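Local structure of xyloglucan-specific endo-beta-1,4-glucanase (Uncultured bacterium, 4W88) at residues 57-62 and 268-273; 101-106 and 302-307; 147-152 and 221-226; 168-173 and 196-201. The protein hydrolyses internal beta-1,4-glucosidic bonds in the backbone of xyloglucan, as a family 5 glycoside hydrolase specific for this plant cell-wall polysaccharide. The protein carries 1 engineered substitution. All coordinates share one frame; numbering follows the deposited sequence. Where two conformers were deposited one is given.

Contact 1: 57-62 and 268-273; sequences AIRIPV and VITETG
With CG anti to the backbone N (chi1 178°) and the chain extended as far as NE, Arg-59 carries its guanidinium across the interior to Thr-270 and Glu-271. Glu-271 has its CG beside its own backbone N and is extended beyond it, which brings the carboxylate to NH1. The resulting salt bridge runs from Arg-59 NH1 to Glu-271 OE2 over 2.9 Å, with an N-H...O angle of 152°. OE2 receives it on the anti lone pair. Across the segments only NH1 and OE2 are in bonding contact, and the planes are 71° apart, so the pair is not a coplanar two-pronged one. Thr-270 sits against a face of the guanidinium, its OG1 3.5 Å from Arg-59 NH2 but hydrogen-bonded to Glu-145, while its carbonyl O lies 3.4 Å from Arg-59 CD.

Strands 57-60 and 267-272 are the second and seventh of the (beta/alpha)8 barrel, and the long arginine, with its several N-H groups, suits a place from which it must reach several acceptors inside the barrel. NE is paired with Glu-145. A leucine at Arg-59 would probably leave the carboxylates of Glu-271 and Glu-145 without their cationic mate and Glu-271 freer to turn. Glu-271 OE1 also bonds Tyr-225 OH, and OE2 bonds a Tris molecule, consistent with the strand-seven glutamate that serves as nucleophile in family 5 relatives.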
loop_
_atom_site.group_PDB
_atom_site.type_symbol
_atom_site.label_atom_id
_atom_site.label_comp_id
_atom_site.label_asym_id
_atom_site.label_seq_id
_atom_site.Cartn_x
_atom_site.Cartn_y
_atom_site.Cartn_z
ATOM N N ALA A 57 7.414 -8.091 6.406
ATOM C CA ALA A 57 6.851 -7.735 5.125
ATOM C C ALA A 57 7.050 -6.248 4.969
ATOM O O ALA A 57 6.880 -5.455 5.926
ATOM C CB ALA A 57 5.372 -8.090 5.098
ATOM N N ILE A 58 7.395 -5.852 3.759
ATOM C CA ILE A 58 7.692 -4.438 3.426
ATOM C C ILE A 58 6.916 -4.089 2.149
ATOM O O ILE A 58 6.959 -4.810 1.149
ATOM C CB ILE A 58 9.223 -4.172 3.244
ATOM C CG1 ILE A 58 9.513 -2.705 3.000
ATOM C CG2 ILE A 58 9.866 -5.079 2.177
ATOM C CD1 ILE A 58 10.995 -2.363 3.108
ATOM N N ARG A 59 6.252 -2.930 2.196
ATOM C CA ARG A 59 5.642 -2.318 1.042
ATOM C C ARG A 59 6.629 -1.187 0.593
ATOM O O ARG A 59 7.057 -0.359 1.418
ATOM C CB ARG A 59 4.239 -1.825 1.319
ATOM C CG ARG A 59 3.591 -1.123 0.133
ATOM C CD ARG A 59 2.098 -1.030 0.453
ATOM N NE ARG A 59 1.160 -0.454 -0.513
ATOM C CZ ARG A 59 0.734 0.790 -0.508
ATOM N NH1 ARG A 59 1.255 1.716 0.265
ATOM N NH2 ARG A 59 -0.310 1.079 -1.264
ATOM N N ILE A 60 6.964 -1.218 -0.713
ATOM C CA ILE A 60 7.876 -0.285 -1.323
ATOM C C ILE A 60 7.079 0.527 -2.295
ATOM O O ILE A 60 6.840 0.129 -3.466
ATOM C CB ILE A 60 9.007 -1.026 -2.042
ATOM C CG1 ILE A 60 9.778 -1.928 -1.031
ATOM C CG2 ILE A 60 9.978 -0.054 -2.708
ATOM C CD1 ILE A 60 10.745 -2.938 -1.587
ATOM N N PRO A 61 6.561 1.664 -1.815
ATOM C CA PRO A 61 5.801 2.514 -2.735
ATOM C C PRO A 61 6.740 3.223 -3.685
ATOM O O PRO A 61 7.779 3.737 -3.279
ATOM C CB PRO A 61 5.121 3.487 -1.804
ATOM C CG PRO A 61 5.948 3.508 -0.573
ATOM C CD PRO A 61 6.576 2.171 -0.441
ATOM N N VAL A 62 6.337 3.277 -4.947
ATOM C CA VAL A 62 7.172 3.857 -5.980
ATOM C C VAL A 62 6.319 4.740 -6.904
ATOM O O VAL A 62 5.291 4.285 -7.405
ATOM C CB VAL A 62 7.861 2.824 -6.845
ATOM C CG1 VAL A 62 8.794 3.481 -7.817
ATOM C CG2 VAL A 62 8.663 1.840 -6.005
ATOM N N VAL A 268 -5.983 -7.435 1.993
ATOM C CA VAL A 268 -4.749 -6.920 2.589
ATOM C C VAL A 268 -4.935 -5.407 2.851
ATOM O O VAL A 268 -5.332 -4.643 1.965
ATOM C CB VAL A 268 -3.471 -7.111 1.683
ATOM C CG1 VAL A 268 -2.257 -6.704 2.546
ATOM C CG2 VAL A 268 -3.306 -8.509 1.246
ATOM N N ILE A 269 -4.693 -4.970 4.084
ATOM C CA ILE A 269 -4.666 -3.536 4.416
ATOM C C ILE A 269 -3.256 -2.976 4.128
ATOM O O ILE A 269 -2.363 -3.119 4.962
ATOM C CB ILE A 269 -5.120 -3.243 5.849
ATOM C CG1 ILE A 269 -6.486 -3.909 6.145
ATOM C CG2 ILE A 269 -5.101 -1.780 6.064
ATOM C CD1 ILE A 269 -7.635 -3.478 5.262
ATOM N N THR A 270 -3.068 -2.326 2.971
ATOM C CA THR A 270 -1.753 -1.971 2.563
ATOM C C THR A 270 -1.246 -0.678 3.154
ATOM O O THR A 270 -0.044 -0.373 3.025
ATOM C CB THR A 270 -1.561 -2.044 1.023
ATOM O OG1 THR A 270 -2.475 -1.145 0.362
ATOM C CG2 THR A 270 -1.779 -3.480 0.542
ATOM N N GLU A 271 -2.138 0.081 3.810
ATOM C CA GLU A 271 -1.712 1.226 4.648
ATOM C C GLU A 271 -2.717 1.422 5.785
ATOM O O GLU A 271 -3.932 1.328 5.606
ATOM C CB GLU A 271 -1.649 2.550 3.880
ATOM C CG GLU A 271 -0.563 2.719 2.838
ATOM C CD GLU A 271 -0.635 4.041 2.145
ATOM O OE1 GLU A 271 -1.126 5.034 2.789
ATOM O OE2 GLU A 271 -0.125 4.157 1.005
ATOM N N THR A 272 -2.145 1.663 6.959
ATOM C CA THR A 272 -2.828 2.178 8.125
ATOM C C THR A 272 -1.751 2.722 9.073
ATOM O O THR A 272 -0.540 2.661 8.796
ATOM C CB THR A 272 -3.694 1.096 8.794
ATOM O OG1 THR A 272 -4.551 1.706 9.818
ATOM C CG2 THR A 272 -2.833 -0.003 9.374
ATOM N N GLY A 273 -2.190 3.293 10.192
ATOM C CA GLY A 273 -1.277 3.896 11.164
ATOM C C GLY A 273 -1.967 5.060 11.869
ATOM O O GLY A 273 -3.099 5.409 11.528
#

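Contact 2: 101-106 and 302-307; sequences DTHHET and FIWDNN
The backbones at His-103 and Trp-304 stay far apart, their CA atoms 13.1 Å from each other, and the gap is bridged by two rings coming from opposite directions. The nearest atoms are His-103 NE2 and Trp-304 CH2, 4.0 Å apart. The ring planes are almost parallel, within 5°, but slid so far past one another that they barely overlap, the centroid of the imidazole lying 5.8 Å from that of the six-membered ring. Trp-304 reaches this position with CG anti to its backbone N (chi1 -176°), and its long indole carries the contact across to the loop after strand 97-101.

The contact lies at the C-terminal mouth of the barrel, between that loop and strand 300-305, the last of the eight. There His-103 is held in rotation by Asp-101: ND1 donates to OD2 over 2.7 Å in a nearly straight bond lying in the imidazole plane, received on the syn lone pair. Asp-101 OD1 meanwhile accepts from Val-62 N. A histidine suits the place because its second nitrogen remains available, and NE2 bonds a Tris molecule in the pocket. Beyond Trp-304 the chain turns sharply, Asn-307 N bonding Asp-305 OD1 over 2.9 Å in an Asx turn.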
loop_
_atom_site.group_PDB
_atom_site.type_symbol
_atom_site.label_atom_id
_atom_site.label_comp_id
_atom_site.label_asym_id
_atom_site.label_seq_id
_atom_site.Cartn_x
_atom_site.Cartn_y
_atom_site.Cartn_z
ATOM N N ASP A 101 4.352 -1.307 -5.471
ATOM C CA ASP A 101 3.228 -0.651 -6.095
ATOM C C ASP A 101 3.630 0.349 -7.183
ATOM O O ASP A 101 4.827 0.525 -7.461
ATOM C CB ASP A 101 2.300 -0.002 -5.059
ATOM C CG ASP A 101 2.717 1.389 -4.563
ATOM O OD1 ASP A 101 3.656 1.978 -5.067
ATOM O OD2 ASP A 101 1.934 1.908 -3.639
ATOM N N THR A 102 2.621 0.964 -7.808
ATOM C CA THR A 102 2.778 2.322 -8.349
ATOM C C THR A 102 2.051 3.231 -7.340
ATOM O O THR A 102 1.061 2.817 -6.709
ATOM C CB THR A 102 2.210 2.490 -9.766
ATOM O OG1 THR A 102 0.748 2.526 -9.789
ATOM C CG2 THR A 102 2.735 1.466 -10.718
ATOM N N HIS A 103 2.488 4.476 -7.229
ATOM C CA HIS A 103 2.118 5.285 -6.104
ATOM C C HIS A 103 1.473 6.628 -6.531
ATOM O O HIS A 103 0.297 6.597 -6.919
ATOM C CB HIS A 103 3.222 5.385 -5.050
ATOM C CG HIS A 103 2.665 5.536 -3.665
ATOM N ND1 HIS A 103 2.155 4.460 -2.954
ATOM C CD2 HIS A 103 2.549 6.614 -2.849
ATOM C CE1 HIS A 103 1.741 4.889 -1.773
ATOM N NE2 HIS A 103 1.968 6.182 -1.692
ATOM N N HIS A 104 2.195 7.747 -6.486
ATOM C CA HIS A 104 1.583 9.061 -6.711
ATOM C C HIS A 104 1.437 9.371 -8.219
ATOM O O HIS A 104 1.592 10.541 -8.666
ATOM C CB HIS A 104 2.380 10.170 -6.026
ATOM C CG HIS A 104 2.259 10.135 -4.523
ATOM N ND1 HIS A 104 1.029 10.065 -3.851
ATOM C CD2 HIS A 104 3.223 10.142 -3.562
ATOM C CE1 HIS A 104 1.268 10.064 -2.561
ATOM N NE2 HIS A 104 2.582 10.104 -2.365
ATOM N N GLU A 105 1.179 8.327 -8.990
ATOM C CA GLU A 105 0.776 8.461 -10.392
ATOM C C GLU A 105 -0.444 9.374 -10.540
ATOM O O GLU A 105 -0.630 10.024 -11.558
ATOM C CB GLU A 105 0.423 7.096 -10.996
ATOM C CG GLU A 105 1.432 5.993 -10.711
ATOM C CD GLU A 105 2.919 6.267 -11.027
ATOM O OE1 GLU A 105 3.212 7.089 -11.937
ATOM O OE2 GLU A 105 3.797 5.697 -10.312
ATOM N N THR A 106 -1.200 9.416 -9.448
ATOM C CA THR A 106 -2.428 10.196 -9.280
ATOM C C THR A 106 -2.163 11.739 -9.308
ATOM O O THR A 106 -3.128 12.551 -9.487
ATOM C CB THR A 106 -3.081 9.799 -7.935
ATOM O OG1 THR A 106 -2.088 9.631 -6.881
ATOM C CG2 THR A 106 -3.885 8.509 -8.122
ATOM N N PHE A 302 -0.118 -3.328 6.672
ATOM C CA PHE A 302 1.162 -2.680 6.496
ATOM C C PHE A 302 1.089 -1.255 7.030
ATOM O O PHE A 302 0.247 -0.459 6.588
ATOM C CB PHE A 302 1.544 -2.638 5.002
ATOM C CG PHE A 302 1.901 -3.954 4.378
ATOM C CD1 PHE A 302 0.937 -4.963 4.210
ATOM C CD2 PHE A 302 3.197 -4.218 3.961
ATOM C CE1 PHE A 302 1.276 -6.187 3.646
ATOM C CE2 PHE A 302 3.518 -5.451 3.404
ATOM C CZ PHE A 302 2.591 -6.438 3.276
ATOM N N ILE A 303 1.988 -0.907 7.938
ATOM C CA ILE A 303 1.934 0.395 8.624
ATOM C C ILE A 303 2.666 1.441 7.786
ATOM O O ILE A 303 3.769 1.195 7.286
ATOM C CB ILE A 303 2.565 0.268 10.055
ATOM C CG1 ILE A 303 1.944 -0.868 10.830
ATOM C CG2 ILE A 303 2.473 1.605 10.774
ATOM C CD1 ILE A 303 0.384 -0.830 10.854
ATOM N N TRP A 304 2.037 2.607 7.596
ATOM C CA TRP A 304 2.662 3.702 6.899
ATOM C C TRP A 304 3.768 4.402 7.750
ATOM O O TRP A 304 3.503 4.839 8.889
ATOM C CB TRP A 304 1.613 4.734 6.503
ATOM C CG TRP A 304 2.259 5.827 5.692
ATOM C CD1 TRP A 304 2.460 7.142 6.049
ATOM C CD2 TRP A 304 2.719 5.690 4.330
ATOM N NE1 TRP A 304 3.091 7.807 5.019
ATOM C CE2 TRP A 304 3.226 6.951 3.938
ATOM C CE3 TRP A 304 2.755 4.629 3.437
ATOM C CZ2 TRP A 304 3.804 7.161 2.673
ATOM C CZ3 TRP A 304 3.267 4.838 2.212
ATOM C CH2 TRP A 304 3.785 6.072 1.827
ATOM N N ASP A 305 5.010 4.409 7.255
ATOM C CA ASP A 305 6.111 5.016 7.931
ATOM C C ASP A 305 6.861 5.963 7.010
ATOM O O ASP A 305 7.622 5.553 6.128
ATOM C CB ASP A 305 7.038 3.954 8.543
ATOM C CG ASP A 305 8.144 4.552 9.408
ATOM O OD1 ASP A 305 8.463 5.787 9.265
ATOM O OD2 ASP A 305 8.702 3.778 10.261
ATOM N N ASN A 306 6.663 7.268 7.294
ATOM C CA ASN A 306 7.299 8.321 6.507
ATOM C C ASN A 306 8.557 8.963 7.072
ATOM O O ASN A 306 9.058 9.978 6.518
ATOM C CB ASN A 306 6.257 9.396 6.111
ATOM C CG ASN A 306 5.624 10.057 7.310
ATOM O OD1 ASN A 306 6.098 9.838 8.428
ATOM N ND2 ASN A 306 4.665 10.923 7.080
ATOM N N ASN A 307 9.023 8.434 8.195
ATOM C CA ASN A 307 10.190 8.976 8.937
ATOM C C ASN A 307 9.969 10.373 9.464
ATOM O O ASN A 307 10.947 11.066 9.712
ATOM C CB ASN A 307 11.423 8.900 8.060
ATOM C CG ASN A 307 12.725 9.006 8.819
ATOM O OD1 ASN A 307 12.797 8.662 9.992
ATOM N ND2 ASN A 307 13.752 9.483 8.158
#

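Contact 3: 147-152 and 221-226; sequences MNEPRM and ALHTYT. With BGC (beta-D-glucopyranose), chain C.
Glu-149 and His-223 meet with their side chains crossing at about a right angle and the carboxylate and imidazole planes 58° apart. His-223 points its ND1-H at Glu-149 OE2, 2.7 Å away and nearly straight on (170°). The oxygen lies in the plane of the imidazole, whereas the histidine comes to it from the anti side, 27° out of the carboxylate plane. Asn-148 stands at the same ring's edge, its OD1 3.1 Å from His-223 CE1, with the amide turned well away from the ring plane; that OD1 is also the acceptor of Arg-59 NH2.

The sugar arrives at the same carboxylate oxygen: O4 of the bound glucose donates to Glu-149 OE2 over 2.6 Å. Tyr-225 flanks this unit, its CE1 3.6 Å from glucose O4 and its CD1 3.8 Å from C6. The backbone of Glu-149 is tied down as well, since Arg-151 NH1 bonds its carbonyl O over 2.9 Å. An alanine in place of Glu-149 would probably leave both His-223 ND1 and the sugar O4 without their shared acceptor.

The Asn-Glu-Pro sequence in the loop just after the fourth strand is the family 5 signature that usually bears the acid/base glutamate. A carboxylate aimed by a histidine at glucose O4, the oxygen type of a beta-1,4 linkage, is consistent with that role.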
loop_
_atom_site.group_PDB
_atom_site.type_symbol
_atom_site.label_atom_id
_atom_site.label_comp_id
_atom_site.label_asym_id
_atom_site.label_seq_id
_atom_site.Cartn_x
_atom_site.Cartn_y
_atom_site.Cartn_z
HETATM N N MSE A 147 -2.061 -0.159 -8.303
HETATM C CA MSE A 147 -2.327 1.272 -8.143
HETATM C C MSE A 147 -2.407 1.582 -6.670
HETATM O O MSE A 147 -2.686 0.701 -5.833
HETATM C CB MSE A 147 -3.669 1.702 -8.809
HETATM C CG MSE A 147 -3.688 1.329 -10.281
HETATM SE SE MSE A 147 -5.413 1.889 -11.084
HETATM C CE MSE A 147 -6.502 0.364 -10.556
ATOM N N ASN A 148 -2.242 2.876 -6.376
ATOM C CA ASN A 148 -2.386 3.409 -5.007
ATOM C C ASN A 148 -3.399 4.528 -5.005
ATOM O O ASN A 148 -3.215 5.551 -5.695
ATOM C CB ASN A 148 -1.082 3.963 -4.492
ATOM C CG ASN A 148 -1.187 4.420 -3.053
ATOM O OD1 ASN A 148 -1.381 3.582 -2.163
ATOM N ND2 ASN A 148 -1.217 5.741 -2.854
ATOM N N GLU A 149 -4.502 4.305 -4.304
ATOM C CA GLU A 149 -5.547 5.294 -4.165
ATOM C C GLU A 149 -6.004 5.951 -5.465
ATOM O O GLU A 149 -6.075 7.163 -5.546
ATOM C CB GLU A 149 -5.191 6.291 -3.105
ATOM C CG GLU A 149 -4.949 5.662 -1.747
ATOM C CD GLU A 149 -4.636 6.613 -0.598
ATOM O OE1 GLU A 149 -4.300 7.807 -0.822
ATOM O OE2 GLU A 149 -4.680 6.117 0.593
ATOM N N PRO A 150 -6.202 5.149 -6.508
ATOM C CA PRO A 150 -6.557 5.745 -7.806
ATOM C C PRO A 150 -7.855 6.552 -7.696
ATOM O O PRO A 150 -8.825 6.060 -7.107
ATOM C CB PRO A 150 -6.708 4.535 -8.709
ATOM C CG PRO A 150 -7.114 3.380 -7.777
ATOM C CD PRO A 150 -6.237 3.668 -6.557
ATOM N N ARG A 151 -7.874 7.757 -8.242
ATOM C CA ARG A 151 -8.976 8.671 -8.014
ATOM C C ARG A 151 -8.827 9.893 -8.916
ATOM O O ARG A 151 -7.831 9.994 -9.650
ATOM C CB ARG A 151 -9.037 9.121 -6.524
ATOM C CG ARG A 151 -7.795 9.910 -6.098
ATOM C CD ARG A 151 -7.567 10.022 -4.580
ATOM N NE ARG A 151 -6.482 10.955 -4.279
ATOM C CZ ARG A 151 -5.179 10.717 -4.347
ATOM N NH1 ARG A 151 -4.714 9.568 -4.728
ATOM N NH2 ARG A 151 -4.306 11.650 -4.015
HETATM N N MSE A 152 -9.776 10.835 -8.816
HETATM C CA MSE A 152 -9.673 12.145 -9.478
HETATM C C MSE A 152 -9.436 13.148 -8.325
HETATM O O MSE A 152 -10.398 13.569 -7.618
HETATM C CB MSE A 152 -10.968 12.510 -10.231
HETATM C CG MSE A 152 -10.925 13.960 -10.713
HETATM SE SE MSE A 152 -9.702 14.085 -12.231
HETATM C CE MSE A 152 -8.127 14.680 -11.254
ATOM N N ALA A 221 -6.695 -4.806 -1.876
ATOM C CA ALA A 221 -6.068 -3.868 -0.996
ATOM C C ALA A 221 -7.073 -2.738 -0.666
ATOM O O ALA A 221 -7.820 -2.216 -1.546
ATOM C CB ALA A 221 -4.824 -3.278 -1.632
ATOM N N LEU A 222 -7.054 -2.413 0.619
ATOM C CA LEU A 222 -7.766 -1.274 1.209
ATOM C C LEU A 222 -6.844 -0.474 2.077
ATOM O O LEU A 222 -5.902 -1.004 2.606
ATOM C CB LEU A 222 -9.010 -1.775 2.009
ATOM C CG LEU A 222 -9.946 -2.614 1.173
ATOM C CD1 LEU A 222 -10.910 -3.284 2.092
ATOM C CD2 LEU A 222 -10.698 -1.794 0.081
ATOM N N HIS A 223 -7.183 0.805 2.306
ATOM C CA HIS A 223 -6.497 1.608 3.277
ATOM C C HIS A 223 -7.508 2.054 4.316
ATOM O O HIS A 223 -8.525 2.619 3.970
ATOM C CB HIS A 223 -5.859 2.841 2.670
ATOM C CG HIS A 223 -4.752 2.554 1.719
ATOM N ND1 HIS A 223 -4.151 3.527 0.919
ATOM C CD2 HIS A 223 -4.089 1.405 1.470
ATOM C CE1 HIS A 223 -3.196 2.958 0.221
ATOM N NE2 HIS A 223 -3.133 1.688 0.552
ATOM N N THR A 224 -7.202 1.765 5.587
ATOM C CA THR A 224 -8.141 1.960 6.645
ATOM C C THR A 224 -7.461 2.586 7.844
ATOM O O THR A 224 -7.090 1.911 8.828
ATOM C CB THR A 224 -8.937 0.713 7.053
ATOM O OG1 THR A 224 -8.070 -0.379 7.355
ATOM C CG2 THR A 224 -9.849 0.335 5.994
ATOM N N TYR A 225 -7.271 3.869 7.729
ATOM C CA TYR A 225 -6.745 4.663 8.876
ATOM C C TYR A 225 -7.882 5.082 9.825
ATOM O O TYR A 225 -8.166 6.291 10.008
ATOM C CB TYR A 225 -6.072 5.907 8.344
ATOM C CG TYR A 225 -4.774 5.717 7.541
ATOM C CD1 TYR A 225 -4.772 5.522 6.128
ATOM C CD2 TYR A 225 -3.541 5.886 8.157
ATOM C CE1 TYR A 225 -3.570 5.425 5.426
ATOM C CE2 TYR A 225 -2.338 5.831 7.454
ATOM C CZ TYR A 225 -2.363 5.630 6.050
ATOM O OH TYR A 225 -1.170 5.604 5.394
ATOM N N THR A 226 -8.514 4.086 10.406
ATOM C CA THR A 226 -9.832 4.249 11.015
ATOM C C THR A 226 -9.736 4.220 12.539
ATOM O O THR A 226 -9.120 3.298 13.130
ATOM C CB THR A 226 -10.709 3.114 10.545
ATOM O OG1 THR A 226 -10.687 3.097 9.104
ATOM C CG2 THR A 226 -12.111 3.258 11.051
HETATM C C2 BGC C . -5.927 10.964 3.414
HETATM C C3 BGC C . -5.002 9.963 2.704
HETATM C C4 BGC C . -5.217 8.568 3.187
HETATM C C5 BGC C . -6.798 8.553 3.117
HETATM C C6 BGC C . -7.117 7.198 3.621
HETATM C C1 BGC C . -7.398 10.916 3.206
HETATM O O2 BGC C . -5.671 12.108 2.744
HETATM O O3 BGC C . -3.693 10.379 3.007
HETATM O O4 BGC C . -4.180 7.628 2.592
HETATM O O5 BGC C . -7.548 9.724 3.762
HETATM O O6 BGC C . -8.437 6.743 3.474
#

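Contact 4: 168-173 and 196-201; sequences KLINAM and CTYGHN
The Tyr-198 ring is approached obliquely by Ile-170, whose CG1 comes within 4.0 Å of Tyr-198 CD2, while the nearby His-200 imidazole carries Cys-196 CB on one face, 3.4 Å above the plane and offset toward the rim. Ile-170 works with both branches. CG1 lies against the start of the tyrosine side chain, and CG2, anti to the backbone N, rests 3.4 Å from Cys-196 O; a beta-branched residue can thus touch two points of the loop from one helical position. The side chains of Ile-170 and Tyr-198 cross at about a right angle.

In the (beta/alpha)8 barrel this joins helix 164-182, on the outer layer, to the loop that leaves the strand following it, 193-196. Tyrosine combines an apolar flank for the isoleucine with a hydroxyl that bonds Glu-166, of the same helix, and Met-152 N. The loop is folded tightly: His-200 N bonds Thr-197 O and Asn-201 N bonds Tyr-198 O, both over 2.9 Å, and Thr-197 OG1 donates to Asn-201 O over 2.7 Å. Gly-199 has a positive phi (62°), which a residue without a side chain adopts easily. His-200, stacked on His-223 and bonded to Glu-149 N and Glu-145, continues inward toward the sugar site.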
loop_
_atom_site.group_PDB
_atom_site.type_symbol
_atom_site.label_atom_id
_atom_site.label_comp_id
_atom_site.label_asym_id
_atom_site.label_seq_id
_atom_site.Cartn_x
_atom_site.Cartn_y
_atom_site.Cartn_z
ATOM N N LYS A 168 -16.549 1.850 -12.285
ATOM C CA LYS A 168 -16.429 1.016 -13.502
ATOM C C LYS A 168 -15.019 1.101 -14.116
ATOM O O LYS A 168 -14.457 0.080 -14.521
ATOM C CB LYS A 168 -17.553 1.268 -14.572
ATOM C CG LYS A 168 -19.002 1.025 -14.161
ATOM C CD LYS A 168 -19.982 1.100 -15.377
ATOM C CE LYS A 168 -20.461 2.527 -15.713
ATOM N NZ LYS A 168 -21.690 3.043 -14.999
ATOM N N LEU A 169 -14.471 2.325 -14.206
ATOM C CA LEU A 169 -13.127 2.548 -14.735
ATOM C C LEU A 169 -12.090 1.837 -13.872
ATOM O O LEU A 169 -11.156 1.235 -14.402
ATOM C CB LEU A 169 -12.834 4.048 -14.821
ATOM C CG LEU A 169 -11.405 4.464 -15.138
ATOM C CD1 LEU A 169 -10.994 3.968 -16.541
ATOM C CD2 LEU A 169 -11.246 5.961 -15.071
ATOM N N ILE A 170 -12.258 1.865 -12.557
ATOM C CA ILE A 170 -11.302 1.173 -11.655
ATOM C C ILE A 170 -11.306 -0.313 -11.981
ATOM O O ILE A 170 -10.253 -0.954 -12.093
ATOM C CB ILE A 170 -11.630 1.381 -10.203
ATOM C CG1 ILE A 170 -11.355 2.865 -9.848
ATOM C CG2 ILE A 170 -10.764 0.432 -9.345
ATOM C CD1 ILE A 170 -9.985 3.480 -10.122
ATOM N N ASN A 171 -12.504 -0.862 -12.172
ATOM C CA ASN A 171 -12.563 -2.285 -12.543
ATOM C C ASN A 171 -11.802 -2.610 -13.863
ATOM O O ASN A 171 -11.102 -3.636 -13.928
ATOM C CB ASN A 171 -14.003 -2.869 -12.618
ATOM C CG ASN A 171 -14.703 -2.843 -11.292
ATOM O OD1 ASN A 171 -14.097 -2.998 -10.232
ATOM N ND2 ASN A 171 -15.997 -2.574 -11.334
ATOM N N ALA A 172 -11.956 -1.744 -14.867
ATOM C CA ALA A 172 -11.241 -1.901 -16.122
ATOM C C ALA A 172 -9.724 -1.796 -15.925
ATOM O O ALA A 172 -8.962 -2.560 -16.454
ATOM C CB ALA A 172 -11.701 -0.847 -17.118
HETATM N N MSE A 173 -9.304 -0.884 -15.073
HETATM C CA MSE A 173 -7.871 -0.639 -14.815
HETATM C C MSE A 173 -7.282 -1.851 -14.074
HETATM O O MSE A 173 -6.172 -2.269 -14.369
HETATM C CB MSE A 173 -7.586 0.703 -14.076
HETATM C CG MSE A 173 -7.932 1.844 -15.037
HETATM SE SE MSE A 173 -7.550 3.589 -14.215
HETATM C CE MSE A 173 -5.600 3.632 -14.512
ATOM N N CYS A 196 -7.391 -2.987 -6.235
ATOM C CA CYS A 196 -7.912 -2.060 -5.247
ATOM C C CYS A 196 -9.258 -1.502 -5.648
ATOM O O CYS A 196 -9.674 -1.581 -6.812
ATOM C CB CYS A 196 -6.915 -0.898 -5.008
ATOM S SG CYS A 196 -6.628 0.169 -6.408
ATOM N N THR A 197 -9.934 -0.906 -4.655
ATOM C CA THR A 197 -11.073 -0.080 -4.890
ATOM C C THR A 197 -10.672 1.363 -5.249
ATOM O O THR A 197 -9.530 1.779 -5.073
ATOM C CB THR A 197 -11.912 -0.005 -3.614
ATOM O OG1 THR A 197 -11.029 0.406 -2.578
ATOM C CG2 THR A 197 -12.608 -1.346 -3.263
ATOM N N TYR A 198 -11.649 2.133 -5.712
ATOM C CA TYR A 198 -11.448 3.563 -5.958
ATOM C C TYR A 198 -10.922 4.171 -4.648
ATOM O O TYR A 198 -11.506 3.939 -3.566
ATOM C CB TYR A 198 -12.774 4.241 -6.291
ATOM C CG TYR A 198 -12.620 5.697 -6.616
ATOM C CD1 TYR A 198 -12.544 6.706 -5.609
ATOM C CD2 TYR A 198 -12.543 6.129 -7.938
ATOM C CE1 TYR A 198 -12.378 8.044 -5.985
ATOM C CE2 TYR A 198 -12.441 7.473 -8.287
ATOM C CZ TYR A 198 -12.377 8.425 -7.332
ATOM O OH TYR A 198 -12.258 9.736 -7.707
ATOM N N GLY A 199 -9.812 4.910 -4.717
ATOM C CA GLY A 199 -9.231 5.517 -3.518
ATOM C C GLY A 199 -8.746 4.589 -2.418
ATOM O O GLY A 199 -8.492 5.075 -1.300
ATOM N N HIS A 200 -8.664 3.276 -2.684
ATOM C CA HIS A 200 -8.533 2.278 -1.647
ATOM C C HIS A 200 -9.612 2.415 -0.538
ATOM O O HIS A 200 -9.395 2.003 0.615
ATOM C CB HIS A 200 -7.139 2.339 -1.057
ATOM C CG HIS A 200 -6.079 1.552 -1.784
ATOM N ND1 HIS A 200 -5.583 1.906 -3.020
ATOM C CD2 HIS A 200 -5.443 0.404 -1.445
ATOM C CE1 HIS A 200 -4.661 1.038 -3.395
ATOM N NE2 HIS A 200 -4.572 0.109 -2.463
ATOM N N ASN A 201 -10.764 2.977 -0.903
ATOM C CA ASN A 201 -11.926 3.207 -0.022
ATOM C C ASN A 201 -12.675 1.896 0.241
ATOM O O ASN A 201 -12.748 1.034 -0.627
ATOM C CB ASN A 201 -12.840 4.280 -0.646
ATOM C CG ASN A 201 -14.080 4.546 0.171
ATOM O OD1 ASN A 201 -15.107 3.854 0.025
ATOM N ND2 ASN A 201 -14.011 5.536 1.043
#

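All four contacts belong to a single (beta/alpha)8 barrel. Contacts 1 and 2, centres about 7 Å apart, interlock along the chain: their segments alternate, and strands 267-272 and 300-305 are sheet neighbours. Contact 3 is nested within the loops that both close, about 11 Å from contact 1 and 10 Å from contact 2, and its strand 218-223 borders 267-272. Contact 4 is innermost in sequence yet outermost in space, about 9 Å from contact 3 and 17 Å from contact 2, centre to centre. Contacts 1 to 3 thus gather residues distant in sequence round the pocket that holds the Tris and glucose, while contact 4 joins the helical layer to the loop behind it.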